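Local coordinates for protein peptidoglycan-N-acetylmuramic acid deacetylase PdaA (Bacillus subtilis, PDB 1NY1) that removes the acetyl group from N-acetylmuramic acid in peptidoglycan, leading to muramic delta-lactam in the spore cortex, and is required for germination, at residues Gln17-Ala21 with Tyr36-Thr40; Leu28-Ala34 with Glu148-Lys152; Ile88-Ser92 with Val127-Lys133. All blocks are in the same frame, centred on the assembly; numbering follows the deposited sequence.

Interaction 1 (Gln17-Ala21 with Tyr36-Thr40); sequences QPPDA and YLGNT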
loop_
_atom_site.group_PDB
_atom_site.type_symbol
_atom_site.label_atom_id
_atom_site.label_comp_id
_atom_site.label_asym_id
_atom_site.label_seq_id
_atom_site.Cartn_x
_atom_site.Cartn_y
_atom_site.Cartn_z
ATOM N N GLN A 17 -9.210 -17.728 -1.367
ATOM C CA GLN A 17 -8.165 -18.139 -2.286
ATOM C C GLN A 17 -7.567 -16.892 -2.916
ATOM O O GLN A 17 -8.268 -15.918 -3.175
ATOM C CB GLN A 17 -8.734 -19.051 -3.373
ATOM C CG GLN A 17 -9.183 -20.412 -2.868
ATOM C CD GLN A 17 -8.098 -21.122 -2.075
ATOM O OE1 GLN A 17 -6.936 -21.140 -2.473
ATOM N NE2 GLN A 17 -8.480 -21.727 -0.956
ATOM N N PRO A 18 -6.253 -16.898 -3.151
ATOM C CA PRO A 18 -5.601 -15.738 -3.761
ATOM C C PRO A 18 -6.226 -15.417 -5.115
ATOM O O PRO A 18 -6.488 -16.316 -5.911
ATOM C CB PRO A 18 -4.151 -16.196 -3.897
ATOM C CG PRO A 18 -3.981 -17.119 -2.728
ATOM C CD PRO A 18 -5.264 -17.915 -2.758
ATOM N N PRO A 19 -6.499 -14.132 -5.383
ATOM C CA PRO A 19 -7.089 -13.745 -6.665
ATOM C C PRO A 19 -5.991 -13.746 -7.724
ATOM O O PRO A 19 -4.810 -13.845 -7.389
ATOM C CB PRO A 19 -7.629 -12.347 -6.381
ATOM C CG PRO A 19 -6.620 -11.806 -5.410
ATOM C CD PRO A 19 -6.407 -12.975 -4.473
ATOM N N ASP A 20 -6.374 -13.651 -8.993
ATOM C CA ASP A 20 -5.401 -13.628 -10.079
ATOM C C ASP A 20 -5.790 -12.570 -11.099
ATOM O O ASP A 20 -6.929 -12.534 -11.566
ATOM C CB ASP A 20 -5.316 -15.001 -10.752
ATOM C CG ASP A 20 -4.243 -15.055 -11.829
ATOM O OD1 ASP A 20 -4.500 -14.599 -12.958
ATOM O OD2 ASP A 20 -3.134 -15.538 -11.536
ATOM N N ALA A 21 -4.838 -11.706 -11.441
ATOM C CA ALA A 21 -5.084 -10.623 -12.390
ATOM C C ALA A 21 -5.027 -11.047 -13.857
ATOM O O ALA A 21 -5.224 -10.223 -14.751
ATOM C CB ALA A 21 -4.095 -9.487 -12.142
ATOM N N TYR A 36 1.597 -8.068 -6.547
ATOM C CA TYR A 36 0.361 -7.725 -5.851
ATOM C C TYR A 36 0.052 -8.747 -4.769
ATOM O O TYR A 36 -0.922 -8.612 -4.031
ATOM C CB TYR A 36 -0.811 -7.630 -6.826
ATOM C CG TYR A 36 -1.096 -8.869 -7.652
ATOM C CD1 TYR A 36 -0.378 -9.132 -8.815
ATOM C CD2 TYR A 36 -2.149 -9.720 -7.320
ATOM C CE1 TYR A 36 -0.708 -10.207 -9.641
ATOM C CE2 TYR A 36 -2.492 -10.801 -8.137
ATOM C CZ TYR A 36 -1.772 -11.033 -9.297
ATOM O OH TYR A 36 -2.134 -12.064 -10.129
ATOM N N LEU A 37 0.904 -9.764 -4.679
ATOM C CA LEU A 37 0.769 -10.812 -3.679
ATOM C C LEU A 37 2.131 -11.139 -3.082
ATOM O O LEU A 37 3.166 -10.929 -3.716
ATOM C CB LEU A 37 0.187 -12.084 -4.302
ATOM C CG LEU A 37 -1.300 -12.104 -4.660
ATOM C CD1 LEU A 37 -1.583 -13.265 -5.601
ATOM C CD2 LEU A 37 -2.136 -12.218 -3.392
ATOM N N GLY A 38 2.109 -11.664 -1.859
ATOM C CA GLY A 38 3.327 -12.061 -1.181
ATOM C C GLY A 38 3.412 -13.573 -1.276
ATOM O O GLY A 38 3.061 -14.144 -2.310
ATOM N N ASN A 39 3.852 -14.230 -0.205
ATOM C CA ASN A 39 3.974 -15.688 -0.203
ATOM C C ASN A 39 2.622 -16.369 0.027
ATOM O O ASN A 39 2.132 -16.434 1.153
ATOM C CB ASN A 39 4.959 -16.133 0.883
ATOM C CG ASN A 39 5.322 -17.607 0.777
ATOM O OD1 ASN A 39 4.691 -18.369 0.042
ATOM N ND2 ASN A 39 6.342 -18.016 1.525
ATOM N N THR A 40 2.034 -16.890 -1.044
ATOM C CA THR A 40 0.735 -17.554 -0.961
ATOM C C THR A 40 0.805 -18.975 -0.406
ATOM O O THR A 40 -0.212 -19.657 -0.317
ATOM C CB THR A 40 0.059 -17.603 -2.344
ATOM O OG1 THR A 40 0.856 -18.393 -3.235
ATOM C CG2 THR A 40 -0.083 -16.193 -2.916
#
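The phenol of Tyr36 reaches across to the chain at Ala21, whose N-H points almost straight at it: Ala21 N to Tyr36 OH is 3.0 Å, with an angle of 176° at the hydrogen. Tyr36 CG sits between its own backbone N and carbonyl carbon (chi1 57°), which carries the ring out toward Pro19-Ala21. The edge of the ring, near its plane, runs along that backbone, Tyr36 CE2 lying 3.9 Å from Pro19 O and Tyr36 OH 3.6 Å from Asp20 CA. Ala21 CB packs on the same end of the ring, 4.0 Å from Tyr36 CZ. The Asp20 carboxylate stands nearly upright to the ring, their planes 80° apart, and spends its bonds elsewhere: OD1 takes the N-H of Gly22 and OD2 the side-chain ND2 of Asn26. Asn26 OD1 also bonds Tyr36 OH, so the buried phenol is gripped from two sequence positions. Farther along, Leu37 brings CD1 to 3.7 Å from Pro19 O, with the two proline rings as looser apolar neighbours. Thr40 ends the row by turning its methyl to Pro18, Thr40 CG2 to Pro18 CG 4.0 Å. The two irregular segments run in roughly opposing directions and bracket helix 23-31. This is loop-to-loop packing on the N-terminal side of the NodB-type deacetylase fold, away from the catalytic and metal-binding residues, with a tyrosine hydroxyl capturing a main-chain N-H.

Interaction 2 (Leu28-Ala34 with Glu148-Lys152); sequences LIEKYDA and EYVLK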
loop_
_atom_site.group_PDB
_atom_site.type_symbol
_atom_site.label_atom_id
_atom_site.label_comp_id
_atom_site.label_asym_id
_atom_site.label_seq_id
_atom_site.Cartn_x
_atom_site.Cartn_y
_atom_site.Cartn_z
ATOM N N LEU A 28 3.252 -8.838 -17.420
ATOM C CA LEU A 28 3.717 -7.459 -17.432
ATOM C C LEU A 28 4.403 -7.066 -16.132
ATOM O O LEU A 28 5.536 -6.587 -16.137
ATOM C CB LEU A 28 2.552 -6.502 -17.682
ATOM C CG LEU A 28 2.782 -5.400 -18.718
ATOM C CD1 LEU A 28 1.790 -4.276 -18.469
ATOM C CD2 LEU A 28 4.211 -4.867 -18.630
ATOM N N ILE A 29 3.711 -7.265 -15.016
ATOM C CA ILE A 29 4.267 -6.905 -13.719
ATOM C C ILE A 29 5.555 -7.659 -13.399
ATOM O O ILE A 29 6.509 -7.074 -12.887
ATOM C CB ILE A 29 3.251 -7.152 -12.585
ATOM C CG1 ILE A 29 2.854 -8.625 -12.553
ATOM C CG2 ILE A 29 2.030 -6.270 -12.789
ATOM C CD1 ILE A 29 2.068 -9.008 -11.323
ATOM N N GLU A 30 5.585 -8.952 -13.703
ATOM C CA GLU A 30 6.769 -9.760 -13.435
ATOM C C GLU A 30 7.959 -9.324 -14.282
ATOM O O GLU A 30 9.109 -9.442 -13.856
ATOM C CB GLU A 30 6.468 -11.243 -13.677
ATOM C CG GLU A 30 5.522 -11.846 -12.646
ATOM C CD GLU A 30 6.069 -11.755 -11.229
ATOM O OE1 GLU A 30 7.141 -12.350 -10.967
ATOM O OE2 GLU A 30 5.432 -11.088 -10.381
ATOM N N LYS A 31 7.686 -8.823 -15.480
ATOM C CA LYS A 31 8.758 -8.362 -16.354
ATOM C C LYS A 31 9.449 -7.166 -15.709
ATOM O O LYS A 31 10.593 -6.846 -16.033
ATOM C CB LYS A 31 8.203 -7.946 -17.718
ATOM C CG LYS A 31 9.281 -7.480 -18.691
ATOM C CD LYS A 31 8.700 -6.796 -19.919
ATOM C CE LYS A 31 7.763 -7.703 -20.699
ATOM N NZ LYS A 31 7.301 -7.028 -21.952
ATOM N N TYR A 32 8.747 -6.510 -14.790
ATOM C CA TYR A 32 9.288 -5.340 -14.110
ATOM C C TYR A 32 9.364 -5.516 -12.596
ATOM O O TYR A 32 9.468 -4.543 -11.855
ATOM C CB TYR A 32 8.450 -4.111 -14.475
ATOM C CG TYR A 32 8.558 -3.749 -15.942
ATOM C CD1 TYR A 32 9.707 -3.140 -16.445
ATOM C CD2 TYR A 32 7.542 -4.080 -16.840
ATOM C CE1 TYR A 32 9.846 -2.872 -17.807
ATOM C CE2 TYR A 32 7.670 -3.820 -18.205
ATOM C CZ TYR A 32 8.826 -3.219 -18.681
ATOM O OH TYR A 32 8.973 -2.977 -20.028
ATOM N N ASP A 33 9.316 -6.766 -12.146
ATOM C CA ASP A 33 9.400 -7.089 -10.722
ATOM C C ASP A 33 8.274 -6.559 -9.839
ATOM O O ASP A 33 8.371 -6.630 -8.615
ATOM C CB ASP A 33 10.734 -6.605 -10.145
ATOM C CG ASP A 33 11.924 -7.283 -10.786
ATOM O OD1 ASP A 33 11.919 -8.531 -10.873
ATOM O OD2 ASP A 33 12.864 -6.568 -11.194
ATOM N N ALA A 34 7.217 -6.025 -10.439
ATOM C CA ALA A 34 6.101 -5.511 -9.650
ATOM C C ALA A 34 5.300 -6.704 -9.134
ATOM O O ALA A 34 5.350 -7.783 -9.721
ATOM C CB ALA A 34 5.219 -4.616 -10.508
ATOM N N GLU A 148 3.366 0.062 -19.203
ATOM C CA GLU A 148 4.677 -0.552 -19.282
ATOM C C GLU A 148 5.732 0.549 -19.183
ATOM O O GLU A 148 6.768 0.372 -18.543
ATOM C CB GLU A 148 4.814 -1.332 -20.587
ATOM C CG GLU A 148 6.177 -1.956 -20.792
ATOM C CD GLU A 148 6.121 -3.177 -21.680
ATOM O OE1 GLU A 148 5.105 -3.345 -22.387
ATOM O OE2 GLU A 148 7.092 -3.962 -21.672
ATOM N N TYR A 149 5.453 1.695 -19.799
ATOM C CA TYR A 149 6.364 2.836 -19.763
ATOM C C TYR A 149 6.618 3.295 -18.326
ATOM O O TYR A 149 7.755 3.576 -17.949
ATOM C CB TYR A 149 5.785 4.000 -20.572
ATOM C CG TYR A 149 6.342 5.360 -20.196
ATOM C CD1 TYR A 149 7.648 5.723 -20.522
ATOM C CD2 TYR A 149 5.564 6.276 -19.491
ATOM C CE1 TYR A 149 8.162 6.970 -20.152
ATOM C CE2 TYR A 149 6.066 7.518 -19.117
ATOM C CZ TYR A 149 7.364 7.858 -19.449
ATOM O OH TYR A 149 7.856 9.088 -19.077
ATOM N N VAL A 150 5.550 3.381 -17.537
ATOM C CA VAL A 150 5.656 3.807 -16.144
ATOM C C VAL A 150 6.426 2.781 -15.320
ATOM O O VAL A 150 7.235 3.142 -14.464
ATOM C CB VAL A 150 4.260 4.000 -15.505
ATOM C CG1 VAL A 150 4.404 4.324 -14.020
ATOM C CG2 VAL A 150 3.515 5.124 -16.215
ATOM N N LEU A 151 6.163 1.501 -15.573
ATOM C CA LEU A 151 6.842 0.431 -14.850
ATOM C C LEU A 151 8.323 0.393 -15.206
ATOM O O LEU A 151 9.175 0.205 -14.338
ATOM C CB LEU A 151 6.205 -0.924 -15.169
ATOM C CG LEU A 151 4.830 -1.208 -14.568
ATOM C CD1 LEU A 151 4.364 -2.592 -14.993
ATOM C CD2 LEU A 151 4.909 -1.114 -13.046
ATOM N N LYS A 152 8.621 0.575 -16.489
ATOM C CA LYS A 152 9.996 0.559 -16.961
ATOM C C LYS A 152 10.789 1.722 -16.375
ATOM O O LYS A 152 11.899 1.542 -15.874
ATOM C CB LYS A 152 10.018 0.632 -18.489
ATOM C CG LYS A 152 11.401 0.514 -19.094
ATOM C CD LYS A 152 11.379 0.858 -20.575
ATOM C CE LYS A 152 12.773 0.774 -21.179
ATOM N NZ LYS A 152 13.302 -0.619 -21.143
#
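Polar contacts between Leu28-Ala34 and Glu148-Lys152 converge on one oxygen, Glu148 OE2. Tyr32 OH donates to it at 2.7 Å, met by the anti lone pair of OE2, while Lys31 NZ forms a salt bridge at 3.1 Å from the syn side, 25° out of the carboxylate plane. Glu148 CG lies anti to the backbone N (chi1 177°) and the chain continues extended, which carries the carboxylate out to the phenol; ring and carboxylate planes stand 79° apart. The paired lysine and hydroxyl would be expected to favour the ionised carboxylate.

Ring contacts come next. One face of Tyr32 lies over the turn of helix 148-156, above Glu148 O and Lys152 N, and Lys152 CA is 3.5 Å from Tyr32 CE1. Leu151 CB makes an off-centre CH-pi contact, 4.2 Å from the ring centroid, and Lys31 CG lies over the opposite face, near its rim. A leucine in place of Tyr32 would probably leave Glu148 OE2 without the phenol donor and only partly cover the helix turn that the ring now spans.

Apolar packing completes the contact: Leu151 CD1 meets Leu28 CD2 at 4.3 Å, and Leu151 CD2 touches Ala34 CB at the same distance. Helix 23-31 ends here in a Schellman motif with Asp33, at positive phi, as C-prime: Ala34 N bonds Ile29 O and Asp33 N bonds Glu30 O. A Schellman-capped helix end, with the loop after it, thus packs on the first turn of helix 148-156.

Interaction 3 (Ile88-Ser92 with Val127-Lys133); sequences IKRMS and VYKITGK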
loop_
_atom_site.group_PDB
_atom_site.type_symbol
_atom_site.label_atom_id
_atom_site.label_comp_id
_atom_site.label_asym_id
_atom_site.label_seq_id
_atom_site.Cartn_x
_atom_site.Cartn_y
_atom_site.Cartn_z
ATOM N N ILE A 88 4.310 11.393 10.017
ATOM C CA ILE A 88 5.377 10.777 9.239
ATOM C C ILE A 88 6.482 10.350 10.194
ATOM O O ILE A 88 7.069 9.279 10.047
ATOM C CB ILE A 88 5.977 11.770 8.219
ATOM C CG1 ILE A 88 4.962 12.062 7.108
ATOM C CG2 ILE A 88 7.289 11.218 7.669
ATOM C CD1 ILE A 88 4.548 10.835 6.294
ATOM N N LYS A 89 6.757 11.205 11.173
ATOM C CA LYS A 89 7.793 10.927 12.159
ATOM C C LYS A 89 7.403 9.696 12.982
ATOM O O LYS A 89 8.250 8.857 13.298
ATOM C CB LYS A 89 7.980 12.143 13.075
ATOM C CG LYS A 89 9.281 12.140 13.871
ATOM C CD LYS A 89 10.318 13.091 13.268
ATOM C CE LYS A 89 9.902 14.553 13.431
ATOM N NZ LYS A 89 10.925 15.500 12.888
ATOM N N ARG A 90 6.121 9.582 13.327
ATOM C CA ARG A 90 5.654 8.432 14.097
ATOM C C ARG A 90 5.833 7.145 13.306
ATOM O O ARG A 90 6.287 6.134 13.839
ATOM C CB ARG A 90 4.175 8.555 14.466
ATOM C CG ARG A 90 3.875 9.379 15.698
ATOM C CD ARG A 90 2.485 9.040 16.218
ATOM N NE ARG A 90 2.399 7.664 16.709
ATOM C CZ ARG A 90 1.277 7.093 17.140
ATOM N NH1 ARG A 90 0.141 7.777 17.140
ATOM N NH2 ARG A 90 1.286 5.839 17.575
HETATM N N MSE A 91 5.462 7.182 12.031
HETATM C CA MSE A 91 5.582 6.003 11.187
HETATM C C MSE A 91 7.025 5.529 11.212
HETATM O O MSE A 91 7.303 4.343 11.394
HETATM C CB MSE A 91 5.167 6.335 9.752
HETATM C CG MSE A 91 3.728 6.813 9.632
HETATM SE SE MSE A 91 3.240 7.397 7.870
HETATM C CE MSE A 91 1.350 7.618 8.138
ATOM N N SER A 92 7.947 6.469 11.041
ATOM C CA SER A 92 9.369 6.149 11.031
ATOM C C SER A 92 9.873 5.639 12.382
ATOM O O SER A 92 10.537 4.605 12.453
ATOM C CB SER A 92 10.178 7.381 10.611
ATOM O OG SER A 92 11.561 7.082 10.552
ATOM N N VAL A 127 10.369 13.598 3.179
ATOM C CA VAL A 127 10.343 12.592 4.234
ATOM C C VAL A 127 11.682 12.613 4.976
ATOM O O VAL A 127 11.717 12.563 6.205
ATOM C CB VAL A 127 10.098 11.171 3.661
ATOM C CG1 VAL A 127 10.247 10.123 4.765
ATOM C CG2 VAL A 127 8.706 11.091 3.059
ATOM N N TYR A 128 12.779 12.705 4.230
ATOM C CA TYR A 128 14.103 12.721 4.847
ATOM C C TYR A 128 14.310 13.933 5.747
ATOM O O TYR A 128 14.921 13.826 6.811
ATOM C CB TYR A 128 15.200 12.678 3.779
ATOM C CG TYR A 128 16.589 12.533 4.362
ATOM C CD1 TYR A 128 17.322 13.651 4.773
ATOM C CD2 TYR A 128 17.160 11.271 4.537
ATOM C CE1 TYR A 128 18.592 13.513 5.342
ATOM C CE2 TYR A 128 18.425 11.123 5.108
ATOM C CZ TYR A 128 19.133 12.247 5.505
ATOM O OH TYR A 128 20.389 12.103 6.054
ATOM N N LYS A 129 13.810 15.084 5.315
ATOM C CA LYS A 129 13.926 16.313 6.092
ATOM C C LYS A 129 13.286 16.109 7.459
ATOM O O LYS A 129 13.699 16.700 8.457
ATOM C CB LYS A 129 13.209 17.457 5.371
ATOM C CG LYS A 129 13.176 18.765 6.147
ATOM C CD LYS A 129 12.266 19.785 5.486
ATOM C CE LYS A 129 12.266 21.099 6.256
ATOM N NZ LYS A 129 11.343 22.112 5.658
ATOM N N ILE A 130 12.267 15.259 7.495
ATOM C CA ILE A 130 11.545 14.984 8.728
ATOM C C ILE A 130 12.135 13.852 9.564
ATOM O O ILE A 130 12.335 13.998 10.770
ATOM C CB ILE A 130 10.070 14.628 8.423
ATOM C CG1 ILE A 130 9.378 15.817 7.747
ATOM C CG2 ILE A 130 9.355 14.228 9.706
ATOM C CD1 ILE A 130 7.997 15.503 7.208
ATOM N N THR A 131 12.412 12.730 8.913
ATOM C CA THR A 131 12.925 11.542 9.588
ATOM C C THR A 131 14.439 11.361 9.573
ATOM O O THR A 131 14.990 10.669 10.428
ATOM C CB THR A 131 12.327 10.283 8.966
ATOM O OG1 THR A 131 12.837 10.134 7.637
ATOM C CG2 THR A 131 10.814 10.391 8.904
ATOM N N GLY A 132 15.104 11.961 8.594
ATOM C CA GLY A 132 16.541 11.808 8.495
ATOM C C GLY A 132 16.849 10.398 8.029
ATOM O O GLY A 132 17.992 9.942 8.090
ATOM N N LYS A 133 15.819 9.703 7.554
ATOM C CA LYS A 133 15.982 8.336 7.083
ATOM C C LYS A 133 15.329 8.134 5.724
ATOM O O LYS A 133 14.620 9.009 5.224
ATOM C CB LYS A 133 15.375 7.361 8.099
ATOM C CG LYS A 133 15.969 7.499 9.495
ATOM C CD LYS A 133 15.309 6.554 10.490
ATOM C CE LYS A 133 15.820 6.789 11.911
ATOM N NZ LYS A 133 17.293 6.570 12.046
#
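Helices 88-92 and 127-131 cross at -71°, their axes 9.7 Å apart at closest, with Lys89 and Thr131 the nearest CA pair at 5.8 Å. Thr131 presents its methyl to this crossing: CG2 lies anti to its own carbonyl carbon and packs against Ser92 CB at 3.5 Å and Ile88 CG2 at 3.8 Å. The same Ile88 methyl also meets Ile130 CG2 and Val127 CG1, the side chains of Ile88 and Ile130 crossing at about a right angle. Lys89 bends at chi2 and chi3, folding its chain over Ile130 so that CD and CE lie against Ile130 CG2. Its ammonium then donates to the main chain, Lys89 NZ to Ile130 O at 3.0 Å, arriving tilted 24° from the carbonyl plane at a C=O...N angle of 133°. Thr131 OG1, on the other branch, accepts from Lys133 N in an ST turn as the helix gives way to Gly132, whose phi is positive. Inward, Ile88 and Val127 both rest on Ile98 of strand 97-100. The chemistry is thus graded: apolar packing of Ile88 and Val127 near strand 97-100, and on the exposed side a lysine charge directed at a carbonyl in the last turn of helix 113-131, where the helix dipole would probably favour a cation.

From the N terminus, interaction 1 closes first: its segments flank helix 23-31, drawing the loop before that helix against the loop leading to strand 44-51. Interaction 2 begins on the same helix, between the two halves of interaction 1, and ends on helix 148-156, so the two cross along the chain. They also touch, Tyr36 CE1 lying 3.5 Å from Ile29 CD1. The long loop spanned by interaction 2 encloses interaction 3. Interactions 1 and 3 lie on opposite sides of the chain's centre, their own centres about 31 Å apart. Interactions 1 and 2 tie the N-terminal region to the loop before strand 44-51 and to helix 148-156; interaction 3 joins helix 85-93 to the end of helix 113-131 beside strand 97-100.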